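PDB 6LYJ: uracil-DNA glycosylase from Epstein-Barr virus, which belongs to the uracil-DNA glycosylase superfamily, compact alpha/beta proteins built round a four-stranded parallel sheet with helices packed on it. Local coordinates for residues R116-E121 with Q228-N233; M188-K193 with N234-A239; A49-C54 with I165-F170; N27-D32 with D69-W74; A141-L146 with G249-R254. All blocks are in the same frame, centred on the assembly; numbering follows the deposited sequence.

From the N terminus, interaction 4 closes first, tying the opening loop (27-32) to the loop ahead of strand 85-89. Interaction 3 starts before that closure, so the two cross; it joins helix 42-59 to the start of helix 167-181 and touches interaction 4 through Ile52 and Phe170. Interaction 1 then runs from helix 113-125 to the loop 228-233 and crosses interactions 2, 3 and 5. Interaction 5 links the edge strand 145-149 to the C-terminal tail, and the span it encloses contains interaction 2, which packs helix 235-245 on strand 186-190. Interactions 1, 2 and 5 form a touching row, with 2 between the others.

Interaction 1: residues R116-E121 with Q228-N233; sequences RNIYAE and QKFLGN
Glu121, on helix 113-125, reaches into the type II beta turn that Phe230 to Asn233 makes in the loop ahead of helix 235-245. Its CB packs 3.6 Å from CE2 of Phe230. CG lies anti to the backbone N (chi1 165°) and has Asn233 OD1 at 3.6 Å, an oxygen that accepts from the backbone N of His235 and only packs against Glu121. The chain then bends at chi2 (60°), which brings CD to the turn. There OE1 accepts a nearly straight hydrogen bond from Gly232 N, 2.6 Å away, which arrives from above the carboxylate plane. Gly232 has the positive phi (99°) expected of the third residue in such a turn. OE2 is held by a salt bridge to Arg124 and by the backbone N of Asn234, so both carboxylate oxygens have partners. Next to this polar grip, Phe230 turns its ring to the helix: CZ sits 3.6 Å from Ile118 CG1, and CE2 comes edge-on, 3.5 Å from the carbonyl O of Asn117.

Interaction 2: residues M188-K193 with N234-A239; sequences MLWGAK and NHFVLA
Helix 235-245 lies against strand 186-190, and Trp190 at the strand's end meets His235 in the helix's first turn. Indole NE1 donates to ND1 of His235 over 3.1 Å. The acceptor is in the indole plane, but the donor is tilted 19° from the imidazole plane; the two rings touch only by their rims, planes 22° apart, and the side chains run alongside each other in opposing senses. On the far side of the imidazole, NE2 makes a weak bond to Thr210 O on the neighbouring strand. Strand 186-190 is an inner strand of the parallel sheet, between 85-89 and 207-211, and the helix runs almost antiparallel to it, their short axes 11.0 Å apart. Met188 spans that distance. Its chain is extended beyond CG, which carries CE to the helix, 3.6 Å from the carbonyl O of His235 and 3.6 Å from CB of Ala239. The sulfur makes a Met-aromatic contact, 4.5 Å from the centroid of the Phe236 ring and 29° off its normal. Phe236 crosses both Met188 and Trp190 at about a right angle, and its CZ lies 4.1 Å from Trp190 CZ2. Trp253 packs edge-to-face with Phe236, while the indole of Trp190 forms a further edge-to-face pair with Phe230.

Interaction 3: residues A49-C54 with I165-F170; sequences AAVIAC and IGWAWF
Val51 plugs the tight half of this contact: its CG1 sits over the centre of the six-membered ring of Trp167, 3.8 Å above the plane, a CH-pi contact only 10° off the ring normal. The same methyl touches the carbonyl O of Ile165 at 3.6 Å. With CG1 anti to the backbone N (chi1 -177°), that methyl is placed over the indole, while the other branch, CG2, lies 3.9 Å from Gly166 O. Val51 and Gly166 are also where the two backbones come nearest, their CA atoms 5.8 Å apart. Here helix 42-59 packs against the beginning of helix 167-181, with Gly166 at the N-cap position and at a positive phi (116°) that suits glycine. The indole NE1 of Trp167 is bonded to Thr153 OG1. Toward the solvent side things are looser: Cys54 and Ile165 are both partly exposed, and SG of Cys54 approaches Ile165 CB no closer than 4.0 Å. Ile52, by contrast, is buried but makes a longer contact, CG1 to Trp167 CH2 at 4.3 Å.

Interaction 4: residues N27-D32 with D69-W74; sequences NLLLPD and DMCMAW
The two loops approach most closely at Leu30 and Met72, whose CA atoms lie 6.3 Å apart, with Leu29 at a positive phi (67°) on one side and a type I beta turn from Met70 to Ala73 on the other. Each loop holds its own shape: Asn27 OD1 accepts from Leu29 N in an Asx turn, and Trp74 NE1 makes a weak bond back to Cys71 O. Across the contact Met72 does most of the touching. Its CG lies 3.7 Å from Leu29 CB and 3.5 Å from the carbonyl O of Leu29. The chain bends at chi2 (-59°), placing SD 3.8 Å from CD2 of Leu30, whose side chain crosses it at a slant. That same Leu30 methyl also reaches Trp74 CH2 at 4.3 Å. On the other flank, Leu29 sends CD1 to within 4.0 Å of Cys71 SG. Phe170 and Trp167, from helix 167-181, pack against Leu30 and Met72 respectively, so both loops also rest on that helix. No hydrogen bond joins the two segments; contact is mainly between methyl and methylene groups, sulfur and the Trp74 indole, and depends on fit more than on directional bonding.

Interaction 5: residues A141-L146 with G249-R254; sequences ASQGVL and GEIDWR
Gln143 sets its CG anti to the carbonyl carbon (chi1 -65°) and extends to CD (chi2 179°), carrying its amide to the backbone of Asp252. It stands at the Schellman motif ending helix 138-142, where Gly144, at positive phi, turns the chain into edge strand 145-149. The amide grips both sides of one residue: OE1 accepts from Asp252 N at 2.8 Å, and NE2 donates to Asp252 O, also at 2.8 Å. A water donates to Gln143 OE1 and to the carbonyl O of Glu250, so OE1 takes two hydrogen bonds. Nearby, Ile251 CD1 packs on the carbonyl O of Gln143, 3.5 Å away; the apolar part is Val145 CG2, which meets Trp253 CZ3 at 3.9 Å, the side chains crossing at about a right angle. The tail braces itself as well: Arg254 grips the Asp252 carboxylate side-on in a salt bridge, NE to OD1 and NH2 to OD2, and Ile251 CG2 rests 3.6 Å above the centre of the Trp253 ring.

Interaction 1: residues R116-E121 with Q228-N233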
# COMPACT_ATOMS: atom_id res chain seq x y z
N ARG A 116 1.56 -9.73 3.64
CA ARG A 116 1.20 -10.91 4.42
C ARG A 116 -0.31 -11.13 4.43
O ARG A 116 -0.78 -12.26 4.30
CB ARG A 116 1.72 -10.78 5.85
CG ARG A 116 3.21 -11.03 5.99
CD ARG A 116 3.59 -11.26 7.45
NE ARG A 116 5.04 -11.34 7.62
CZ ARG A 116 5.76 -12.41 7.32
NH1 ARG A 116 5.18 -13.50 6.83
NH2 ARG A 116 7.08 -12.40 7.50
N ASN A 117 -1.09 -10.06 4.62
CA ASN A 117 -2.54 -10.23 4.65
C ASN A 117 -3.11 -10.55 3.26
O ASN A 117 -4.10 -11.28 3.15
CB ASN A 117 -3.21 -8.99 5.24
CG ASN A 117 -3.04 -8.91 6.74
OD1 ASN A 117 -2.72 -9.91 7.38
ND2 ASN A 117 -3.27 -7.73 7.31
N ILE A 118 -2.49 -10.02 2.21
CA ILE A 118 -2.83 -10.45 0.85
C ILE A 118 -2.62 -11.95 0.71
O ILE A 118 -3.48 -12.67 0.20
CB ILE A 118 -2.00 -9.66 -0.18
CG1 ILE A 118 -2.43 -8.19 -0.20
CG2 ILE A 118 -2.14 -10.27 -1.57
CD1 ILE A 118 -1.46 -7.27 -0.93
N TYR A 119 -1.45 -12.43 1.15
CA TYR A 119 -1.17 -13.86 1.14
C TYR A 119 -2.22 -14.63 1.94
O TYR A 119 -2.61 -15.74 1.55
CB TYR A 119 0.22 -14.14 1.72
CG TYR A 119 1.38 -13.70 0.86
CD1 TYR A 119 1.20 -13.33 -0.46
CD2 TYR A 119 2.67 -13.69 1.38
CE1 TYR A 119 2.27 -12.93 -1.24
CE2 TYR A 119 3.75 -13.31 0.60
CZ TYR A 119 3.54 -12.93 -0.70
OH TYR A 119 4.62 -12.56 -1.47
N ALA A 120 -2.65 -14.08 3.07
CA ALA A 120 -3.64 -14.76 3.90
C ALA A 120 -4.97 -14.91 3.17
O ALA A 120 -5.62 -15.96 3.25
CB ALA A 120 -3.84 -14.00 5.22
N GLU A 121 -5.38 -13.87 2.44
CA GLU A 121 -6.62 -13.98 1.67
C GLU A 121 -6.46 -14.95 0.50
O GLU A 121 -7.39 -15.71 0.19
CB GLU A 121 -7.05 -12.60 1.18
CG GLU A 121 -8.11 -12.62 0.08
CD GLU A 121 -9.41 -13.29 0.49
OE1 GLU A 121 -9.69 -13.42 1.71
OE2 GLU A 121 -10.17 -13.69 -0.42
N GLN A 228 -16.74 -4.15 2.53
CA GLN A 228 -16.38 -5.50 2.93
C GLN A 228 -14.93 -5.55 3.42
O GLN A 228 -14.07 -4.79 2.97
CB GLN A 228 -16.61 -6.44 1.75
CG GLN A 228 -15.65 -7.58 1.59
CD GLN A 228 -16.06 -8.52 0.48
OE1 GLN A 228 -16.01 -8.16 -0.69
NE2 GLN A 228 -16.48 -9.72 0.85
N LYS A 229 -14.68 -6.44 4.38
CA LYS A 229 -13.32 -6.64 4.88
C LYS A 229 -12.42 -7.24 3.80
O LYS A 229 -12.88 -7.95 2.91
CB LYS A 229 -13.35 -7.58 6.09
CG LYS A 229 -13.88 -6.95 7.35
CD LYS A 229 -12.80 -6.12 7.99
CE LYS A 229 -13.26 -5.50 9.28
NZ LYS A 229 -12.63 -4.17 9.44
N PHE A 230 -11.13 -6.93 3.89
CA PHE A 230 -10.19 -7.50 2.93
C PHE A 230 -10.18 -9.02 3.03
O PHE A 230 -10.41 -9.72 2.04
CB PHE A 230 -8.78 -6.95 3.14
CG PHE A 230 -7.80 -7.44 2.10
CD1 PHE A 230 -7.65 -6.77 0.90
CD2 PHE A 230 -7.07 -8.60 2.31
CE1 PHE A 230 -6.77 -7.23 -0.06
CE2 PHE A 230 -6.19 -9.06 1.36
CZ PHE A 230 -6.04 -8.38 0.17
N LEU A 231 -9.89 -9.55 4.22
CA LEU A 231 -9.94 -11.00 4.41
C LEU A 231 -11.37 -11.49 4.18
O LEU A 231 -12.29 -11.07 4.88
CB LEU A 231 -9.46 -11.36 5.81
CG LEU A 231 -9.37 -12.87 6.10
CD1 LEU A 231 -8.25 -13.50 5.29
CD2 LEU A 231 -9.18 -13.12 7.58
N GLY A 232 -11.54 -12.36 3.20
CA GLY A 232 -12.86 -12.78 2.78
C GLY A 232 -13.39 -12.07 1.56
O GLY A 232 -14.51 -12.37 1.13
N ASN A 233 -12.65 -11.13 0.98
CA ASN A 233 -13.19 -10.39 -0.16
C ASN A 233 -13.27 -11.24 -1.42
O ASN A 233 -14.00 -10.87 -2.35
CB ASN A 233 -12.39 -9.10 -0.41
CG ASN A 233 -10.96 -9.35 -0.88
OD1 ASN A 233 -10.58 -10.45 -1.26
ND2 ASN A 233 -10.16 -8.30 -0.86

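Interaction 2: residues M188-K193 with N234-A239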
# COMPACT_ATOMS: atom_id res chain seq x y z
N MET A 188 -8.52 -4.12 -8.86
CA MET A 188 -8.67 -4.38 -7.43
C MET A 188 -8.30 -3.12 -6.67
O MET A 188 -7.13 -2.72 -6.64
CB MET A 188 -7.80 -5.56 -7.00
CG MET A 188 -8.07 -6.88 -7.73
SD MET A 188 -7.02 -8.21 -7.11
CE MET A 188 -7.57 -9.60 -8.10
N LEU A 189 -9.29 -2.49 -6.04
CA LEU A 189 -9.14 -1.23 -5.32
C LEU A 189 -9.36 -1.48 -3.83
O LEU A 189 -10.50 -1.70 -3.41
CB LEU A 189 -10.11 -0.19 -5.87
CG LEU A 189 -10.14 -0.07 -7.40
CD1 LEU A 189 -11.13 0.98 -7.88
CD2 LEU A 189 -8.75 0.24 -7.92
N TRP A 190 -8.28 -1.45 -3.05
CA TRP A 190 -8.33 -1.76 -1.62
C TRP A 190 -8.14 -0.48 -0.81
O TRP A 190 -7.09 0.17 -0.91
CB TRP A 190 -7.25 -2.77 -1.26
CG TRP A 190 -7.31 -4.04 -2.05
CD1 TRP A 190 -8.44 -4.67 -2.49
CD2 TRP A 190 -6.21 -4.82 -2.51
NE1 TRP A 190 -8.10 -5.81 -3.19
CE2 TRP A 190 -6.74 -5.92 -3.21
CE3 TRP A 190 -4.82 -4.71 -2.39
CZ2 TRP A 190 -5.93 -6.90 -3.80
CZ3 TRP A 190 -4.02 -5.68 -2.97
CH2 TRP A 190 -4.58 -6.76 -3.66
N GLY A 191 -9.12 -0.14 0.02
CA GLY A 191 -9.06 1.05 0.84
C GLY A 191 -9.62 2.28 0.15
O GLY A 191 -9.98 2.26 -1.03
N ALA A 192 -9.68 3.37 0.91
CA ALA A 192 -10.33 4.59 0.42
C ALA A 192 -9.54 5.23 -0.71
O ALA A 192 -10.13 5.69 -1.70
CB ALA A 192 -10.54 5.58 1.57
N LYS A 193 -8.22 5.32 -0.57
CA LYS A 193 -7.41 5.99 -1.58
C LYS A 193 -7.55 5.31 -2.93
O LYS A 193 -7.88 5.95 -3.93
CB LYS A 193 -5.94 6.03 -1.15
CG LYS A 193 -5.69 6.83 0.11
CD LYS A 193 -6.14 8.28 -0.04
CE LYS A 193 -5.03 9.15 -0.59
NZ LYS A 193 -5.26 10.58 -0.24
N ASN A 234 -12.53 -12.35 -1.49
CA ASN A 234 -12.62 -13.32 -2.58
C ASN A 234 -12.17 -12.72 -3.91
O ASN A 234 -12.51 -13.25 -4.97
CB ASN A 234 -14.04 -13.88 -2.70
CG ASN A 234 -14.07 -15.34 -3.12
OD1 ASN A 234 -13.20 -16.12 -2.75
ND2 ASN A 234 -15.07 -15.70 -3.91
N HIS A 235 -11.35 -11.66 -3.88
CA HIS A 235 -11.07 -10.91 -5.10
C HIS A 235 -10.27 -11.71 -6.12
O HIS A 235 -10.46 -11.54 -7.33
CB HIS A 235 -10.32 -9.62 -4.76
CG HIS A 235 -11.19 -8.51 -4.27
ND1 HIS A 235 -10.71 -7.23 -4.04
CD2 HIS A 235 -12.51 -8.47 -3.96
CE1 HIS A 235 -11.70 -6.46 -3.62
NE2 HIS A 235 -12.80 -7.19 -3.56
N PHE A 236 -9.38 -12.59 -5.67
CA PHE A 236 -8.55 -13.33 -6.62
C PHE A 236 -9.34 -14.44 -7.31
O PHE A 236 -9.16 -14.68 -8.52
CB PHE A 236 -7.32 -13.88 -5.90
CG PHE A 236 -6.46 -12.81 -5.28
CD1 PHE A 236 -5.53 -12.13 -6.04
CD2 PHE A 236 -6.62 -12.47 -3.94
CE1 PHE A 236 -4.75 -11.14 -5.47
CE2 PHE A 236 -5.84 -11.48 -3.37
CZ PHE A 236 -4.91 -10.81 -4.14
N VAL A 237 -10.28 -15.04 -6.59
CA VAL A 237 -11.19 -16.00 -7.20
C VAL A 237 -12.11 -15.30 -8.18
O VAL A 237 -12.31 -15.76 -9.31
CB VAL A 237 -11.98 -16.75 -6.11
CG1 VAL A 237 -13.06 -17.64 -6.74
CG2 VAL A 237 -11.04 -17.57 -5.23
N LEU A 238 -12.74 -14.20 -7.75
CA LEU A 238 -13.64 -13.47 -8.64
C LEU A 238 -12.90 -13.00 -9.89
O LEU A 238 -13.45 -13.03 -11.00
CB LEU A 238 -14.26 -12.29 -7.90
CG LEU A 238 -15.19 -12.66 -6.74
CD1 LEU A 238 -15.57 -11.41 -5.95
CD2 LEU A 238 -16.42 -13.40 -7.24
N ALA A 239 -11.65 -12.57 -9.73
CA ALA A 239 -10.85 -12.13 -10.86
C ALA A 239 -10.65 -13.26 -11.86
O ALA A 239 -10.85 -13.08 -13.07
CB ALA A 239 -9.50 -11.59 -10.38

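Interaction 3: residues A49-C54 with I165-F170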
# COMPACT_ATOMS: atom_id res chain seq x y z
N ALA A 49 7.67 14.39 -18.78
CA ALA A 49 9.09 14.75 -18.72
C ALA A 49 9.36 15.72 -17.59
O ALA A 49 10.41 15.65 -16.94
CB ALA A 49 9.54 15.34 -20.06
N ALA A 50 8.42 16.63 -17.31
CA ALA A 50 8.61 17.61 -16.25
C ALA A 50 8.55 16.94 -14.88
O ALA A 50 9.31 17.31 -13.98
CB ALA A 50 7.55 18.71 -16.35
N VAL A 51 7.67 15.95 -14.71
CA VAL A 51 7.65 15.23 -13.44
C VAL A 51 8.96 14.47 -13.25
O VAL A 51 9.54 14.46 -12.15
CB VAL A 51 6.43 14.28 -13.38
CG1 VAL A 51 6.38 13.59 -12.03
CG2 VAL A 51 5.15 15.05 -13.63
N ILE A 52 9.42 13.80 -14.30
CA ILE A 52 10.70 13.09 -14.25
C ILE A 52 11.83 14.05 -13.89
O ILE A 52 12.71 13.72 -13.08
CB ILE A 52 10.96 12.38 -15.60
CG1 ILE A 52 9.96 11.24 -15.77
CG2 ILE A 52 12.40 11.89 -15.69
CD1 ILE A 52 9.96 10.64 -17.15
N ALA A 53 11.82 15.25 -14.47
CA ALA A 53 12.85 16.24 -14.17
C ALA A 53 12.78 16.68 -12.72
O ALA A 53 13.81 16.90 -12.07
CB ALA A 53 12.72 17.43 -15.12
N CYS A 54 11.56 16.86 -12.20
CA CYS A 54 11.40 17.22 -10.79
C CYS A 54 12.04 16.16 -9.89
O CYS A 54 12.76 16.49 -8.94
CB CYS A 54 9.92 17.37 -10.46
SG CYS A 54 9.57 17.73 -8.72
N ILE A 165 3.92 16.00 -6.70
CA ILE A 165 4.86 16.44 -7.72
C ILE A 165 4.40 16.09 -9.13
O ILE A 165 5.11 16.39 -10.10
CB ILE A 165 6.27 15.88 -7.45
CG1 ILE A 165 6.28 14.36 -7.64
CG2 ILE A 165 6.72 16.26 -6.05
CD1 ILE A 165 7.66 13.76 -7.53
N GLY A 166 3.24 15.46 -9.27
CA GLY A 166 2.66 15.19 -10.57
C GLY A 166 2.51 13.73 -10.92
O GLY A 166 2.02 13.43 -12.02
N TRP A 167 2.92 12.79 -10.06
CA TRP A 167 2.74 11.38 -10.38
C TRP A 167 1.26 11.02 -10.47
O TRP A 167 0.87 10.16 -11.28
CB TRP A 167 3.43 10.49 -9.34
CG TRP A 167 4.93 10.40 -9.47
CD1 TRP A 167 5.85 10.61 -8.48
CD2 TRP A 167 5.68 10.07 -10.65
NE1 TRP A 167 7.12 10.43 -8.97
CE2 TRP A 167 7.04 10.10 -10.30
CE3 TRP A 167 5.33 9.75 -11.97
CZ2 TRP A 167 8.06 9.82 -11.22
CZ3 TRP A 167 6.34 9.48 -12.88
CH2 TRP A 167 7.68 9.52 -12.50
N ALA A 168 0.42 11.62 -9.63
CA ALA A 168 -0.99 11.25 -9.59
C ALA A 168 -1.69 11.53 -10.91
O ALA A 168 -2.52 10.74 -11.37
CB ALA A 168 -1.70 11.97 -8.44
N TRP A 169 -1.36 12.66 -11.55
CA TRP A 169 -1.89 12.92 -12.89
C TRP A 169 -1.50 11.81 -13.86
O TRP A 169 -2.35 11.31 -14.62
CB TRP A 169 -1.37 14.28 -13.40
CG TRP A 169 -1.38 14.39 -14.88
CD1 TRP A 169 -2.44 14.74 -15.67
CD2 TRP A 169 -0.29 14.13 -15.77
NE1 TRP A 169 -2.07 14.72 -16.99
CE2 TRP A 169 -0.76 14.35 -17.08
CE3 TRP A 169 1.04 13.73 -15.59
CZ2 TRP A 169 0.05 14.18 -18.20
CZ3 TRP A 169 1.84 13.57 -16.70
CH2 TRP A 169 1.35 13.80 -17.99
N PHE A 170 -0.25 11.37 -13.82
CA PHE A 170 0.22 10.37 -14.77
C PHE A 170 -0.45 9.02 -14.53
O PHE A 170 -0.93 8.38 -15.47
CB PHE A 170 1.75 10.23 -14.69
CG PHE A 170 2.29 9.09 -15.51
CD1 PHE A 170 2.16 9.09 -16.89
CD2 PHE A 170 2.92 8.01 -14.91
CE1 PHE A 170 2.65 8.03 -17.66
CE2 PHE A 170 3.42 6.96 -15.67
CZ PHE A 170 3.28 6.97 -17.04

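Interaction 4: residues N27-D32 with D69-W74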
# COMPACT_ATOMS: atom_id res chain seq x y z
N ASN A 27 13.61 11.28 -22.80
CA ASN A 27 13.52 9.97 -22.16
C ASN A 27 12.39 9.94 -21.13
O ASN A 27 12.50 10.54 -20.06
CB ASN A 27 14.84 9.60 -21.50
CG ASN A 27 14.85 8.17 -20.98
OD1 ASN A 27 13.97 7.37 -21.29
ND2 ASN A 27 15.87 7.85 -20.18
N LEU A 28 11.32 9.22 -21.46
CA LEU A 28 10.17 9.09 -20.59
C LEU A 28 10.22 7.85 -19.71
O LEU A 28 9.23 7.53 -19.05
CB LEU A 28 8.88 9.09 -21.42
CG LEU A 28 8.69 10.36 -22.26
CD1 LEU A 28 7.46 10.24 -23.16
CD2 LEU A 28 8.61 11.60 -21.38
N LEU A 29 11.35 7.13 -19.71
CA LEU A 29 11.62 6.01 -18.81
C LEU A 29 10.71 4.81 -19.05
O LEU A 29 10.94 3.74 -18.49
CB LEU A 29 11.50 6.45 -17.35
CG LEU A 29 12.45 7.56 -16.89
CD1 LEU A 29 12.10 7.99 -15.48
CD2 LEU A 29 13.89 7.09 -16.99
N LEU A 30 9.68 4.98 -19.86
CA LEU A 30 8.74 3.91 -20.15
C LEU A 30 9.23 3.04 -21.30
O LEU A 30 9.91 3.53 -22.21
CB LEU A 30 7.37 4.49 -20.50
CG LEU A 30 6.54 5.05 -19.34
CD1 LEU A 30 5.38 5.85 -19.90
CD2 LEU A 30 6.05 3.94 -18.44
N PRO A 31 8.89 1.75 -21.29
CA PRO A 31 9.21 0.89 -22.44
C PRO A 31 8.45 1.34 -23.68
O PRO A 31 7.39 1.96 -23.60
CB PRO A 31 8.77 -0.51 -21.99
CG PRO A 31 8.53 -0.39 -20.51
CD PRO A 31 8.14 1.02 -20.26
N ASP A 32 9.02 0.99 -24.84
CA ASP A 32 8.44 1.42 -26.11
C ASP A 32 7.01 0.92 -26.27
O ASP A 32 6.17 1.61 -26.85
CB ASP A 32 9.31 0.93 -27.27
CG ASP A 32 10.68 1.58 -27.30
OD1 ASP A 32 10.77 2.79 -26.99
OD2 ASP A 32 11.66 0.88 -27.63
N ASP A 69 15.91 4.08 -12.65
CA ASP A 69 15.73 2.99 -13.61
C ASP A 69 14.90 1.84 -13.04
O ASP A 69 14.77 0.80 -13.70
CB ASP A 69 17.09 2.48 -14.10
CG ASP A 69 17.93 1.85 -12.99
OD1 ASP A 69 17.46 1.72 -11.84
OD2 ASP A 69 19.09 1.48 -13.28
N MET A 70 14.36 1.99 -11.84
CA MET A 70 13.41 1.04 -11.29
C MET A 70 12.02 1.62 -11.08
O MET A 70 11.10 0.86 -10.78
CB MET A 70 13.93 0.47 -9.95
CG MET A 70 15.18 -0.39 -10.09
SD MET A 70 14.93 -1.84 -11.13
CE MET A 70 13.69 -2.72 -10.18
N CYS A 71 11.84 2.94 -11.21
CA CYS A 71 10.52 3.50 -10.91
C CYS A 71 9.48 3.12 -11.96
O CYS A 71 8.28 3.27 -11.69
CB CYS A 71 10.59 5.03 -10.77
SG CYS A 71 10.81 5.98 -12.29
N MET A 72 9.89 2.62 -13.13
CA MET A 72 8.97 2.10 -14.13
C MET A 72 9.05 0.58 -14.26
O MET A 72 8.61 0.03 -15.28
CB MET A 72 9.24 2.75 -15.49
CG MET A 72 9.10 4.26 -15.51
SD MET A 72 7.46 4.83 -15.03
CE MET A 72 7.68 6.61 -15.15
N ALA A 73 9.61 -0.11 -13.27
CA ALA A 73 9.72 -1.57 -13.37
C ALA A 73 8.36 -2.22 -13.54
O ALA A 73 8.25 -3.25 -14.23
CB ALA A 73 10.43 -2.13 -12.13
N TRP A 74 7.32 -1.64 -12.94
CA TRP A 74 5.96 -2.16 -13.06
C TRP A 74 5.48 -2.25 -14.50
O TRP A 74 4.50 -2.96 -14.77
CB TRP A 74 4.99 -1.28 -12.27
CG TRP A 74 5.06 0.16 -12.69
CD1 TRP A 74 5.87 1.13 -12.16
CD2 TRP A 74 4.32 0.79 -13.73
NE1 TRP A 74 5.67 2.32 -12.80
CE2 TRP A 74 4.72 2.14 -13.78
CE3 TRP A 74 3.34 0.35 -14.63
CZ2 TRP A 74 4.18 3.05 -14.68
CZ3 TRP A 74 2.81 1.26 -15.53
CH2 TRP A 74 3.23 2.59 -15.55

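Interaction 5: residues A141-L146 with G249-R254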
# COMPACT_ATOMS: atom_id res chain seq x y z
N ALA A 141 3.30 -10.22 -12.18
CA ALA A 141 3.47 -9.18 -13.19
C ALA A 141 3.71 -9.78 -14.57
O ALA A 141 3.15 -9.31 -15.56
CB ALA A 141 4.63 -8.26 -12.80
N SER A 142 4.50 -10.85 -14.63
CA SER A 142 4.77 -11.50 -15.91
C SER A 142 3.51 -12.13 -16.49
O SER A 142 3.42 -12.28 -17.71
CB SER A 142 5.87 -12.56 -15.76
OG SER A 142 7.10 -11.97 -15.39
N GLN A 143 2.52 -12.47 -15.65
CA GLN A 143 1.28 -13.03 -16.16
C GLN A 143 0.23 -11.97 -16.50
O GLN A 143 -0.92 -12.32 -16.76
CB GLN A 143 0.69 -14.03 -15.17
CG GLN A 143 1.53 -15.27 -14.95
CD GLN A 143 0.90 -16.20 -13.94
OE1 GLN A 143 -0.13 -16.82 -14.21
NE2 GLN A 143 1.51 -16.30 -12.76
N GLY A 144 0.60 -10.69 -16.48
CA GLY A 144 -0.35 -9.63 -16.78
C GLY A 144 -1.03 -8.99 -15.59
O GLY A 144 -2.08 -8.35 -15.78
N VAL A 145 -0.50 -9.13 -14.39
CA VAL A 145 -0.99 -8.37 -13.25
C VAL A 145 -0.16 -7.09 -13.15
O VAL A 145 1.05 -7.14 -12.93
CB VAL A 145 -0.90 -9.18 -11.95
CG1 VAL A 145 -1.40 -8.35 -10.77
CG2 VAL A 145 -1.71 -10.47 -12.06
N LEU A 146 -0.82 -5.95 -13.32
CA LEU A 146 -0.15 -4.66 -13.23
C LEU A 146 -0.21 -4.17 -11.79
O LEU A 146 -1.30 -3.91 -11.27
CB LEU A 146 -0.78 -3.64 -14.18
CG LEU A 146 0.07 -2.38 -14.41
CD1 LEU A 146 1.27 -2.73 -15.27
CD2 LEU A 146 -0.73 -1.25 -15.04
N GLY A 249 -6.73 -16.34 -20.33
CA GLY A 249 -6.04 -17.25 -19.44
C GLY A 249 -6.06 -16.75 -18.01
O GLY A 249 -5.80 -15.57 -17.74
N GLU A 250 -6.35 -17.65 -17.08
CA GLU A 250 -6.39 -17.29 -15.67
C GLU A 250 -4.99 -17.07 -15.12
O GLU A 250 -3.99 -17.57 -15.65
CB GLU A 250 -7.11 -18.36 -14.85
CG GLU A 250 -8.51 -18.69 -15.34
CD GLU A 250 -9.21 -19.72 -14.47
OE1 GLU A 250 -9.04 -19.69 -13.23
OE2 GLU A 250 -9.94 -20.56 -15.03
N ILE A 251 -4.92 -16.34 -14.01
CA ILE A 251 -3.66 -16.10 -13.32
C ILE A 251 -3.37 -17.29 -12.42
O ILE A 251 -4.25 -17.77 -11.70
CB ILE A 251 -3.73 -14.80 -12.50
CG1 ILE A 251 -4.27 -13.63 -13.34
CG2 ILE A 251 -2.36 -14.47 -11.92
CD1 ILE A 251 -3.42 -13.28 -14.55
N ASP A 252 -2.13 -17.77 -12.46
CA ASP A 252 -1.63 -18.69 -11.45
C ASP A 252 -1.02 -17.83 -10.35
O ASP A 252 0.06 -17.26 -10.51
CB ASP A 252 -0.62 -19.67 -12.05
CG ASP A 252 -0.11 -20.69 -11.05
OD1 ASP A 252 -0.43 -20.59 -9.84
OD2 ASP A 252 0.61 -21.62 -11.47
N TRP A 253 -1.75 -17.69 -9.24
CA TRP A 253 -1.35 -16.80 -8.16
C TRP A 253 -0.23 -17.37 -7.29
O TRP A 253 0.22 -16.68 -6.37
CB TRP A 253 -2.56 -16.48 -7.27
CG TRP A 253 -3.65 -15.75 -8.01
CD1 TRP A 253 -4.83 -16.28 -8.46
CD2 TRP A 253 -3.65 -14.37 -8.40
NE1 TRP A 253 -5.57 -15.31 -9.10
CE2 TRP A 253 -4.87 -14.13 -9.08
CE3 TRP A 253 -2.75 -13.32 -8.24
CZ2 TRP A 253 -5.20 -12.88 -9.59
CZ3 TRP A 253 -3.08 -12.07 -8.76
CH2 TRP A 253 -4.30 -11.87 -9.42
N ARG A 254 0.23 -18.59 -7.56
CA ARG A 254 1.16 -19.24 -6.64
C ARG A 254 2.54 -18.59 -6.71
O ARG A 254 2.98 -18.13 -7.77
CB ARG A 254 1.27 -20.74 -6.96
CG ARG A 254 0.02 -21.52 -6.59
CD ARG A 254 0.12 -22.97 -7.01
NE ARG A 254 0.36 -23.09 -8.45
CZ ARG A 254 0.78 -24.20 -9.05
NH1 ARG A 254 0.99 -25.30 -8.34
NH2 ARG A 254 0.97 -24.20 -10.36
O HOH W 1 -1.56 -16.72 -16.53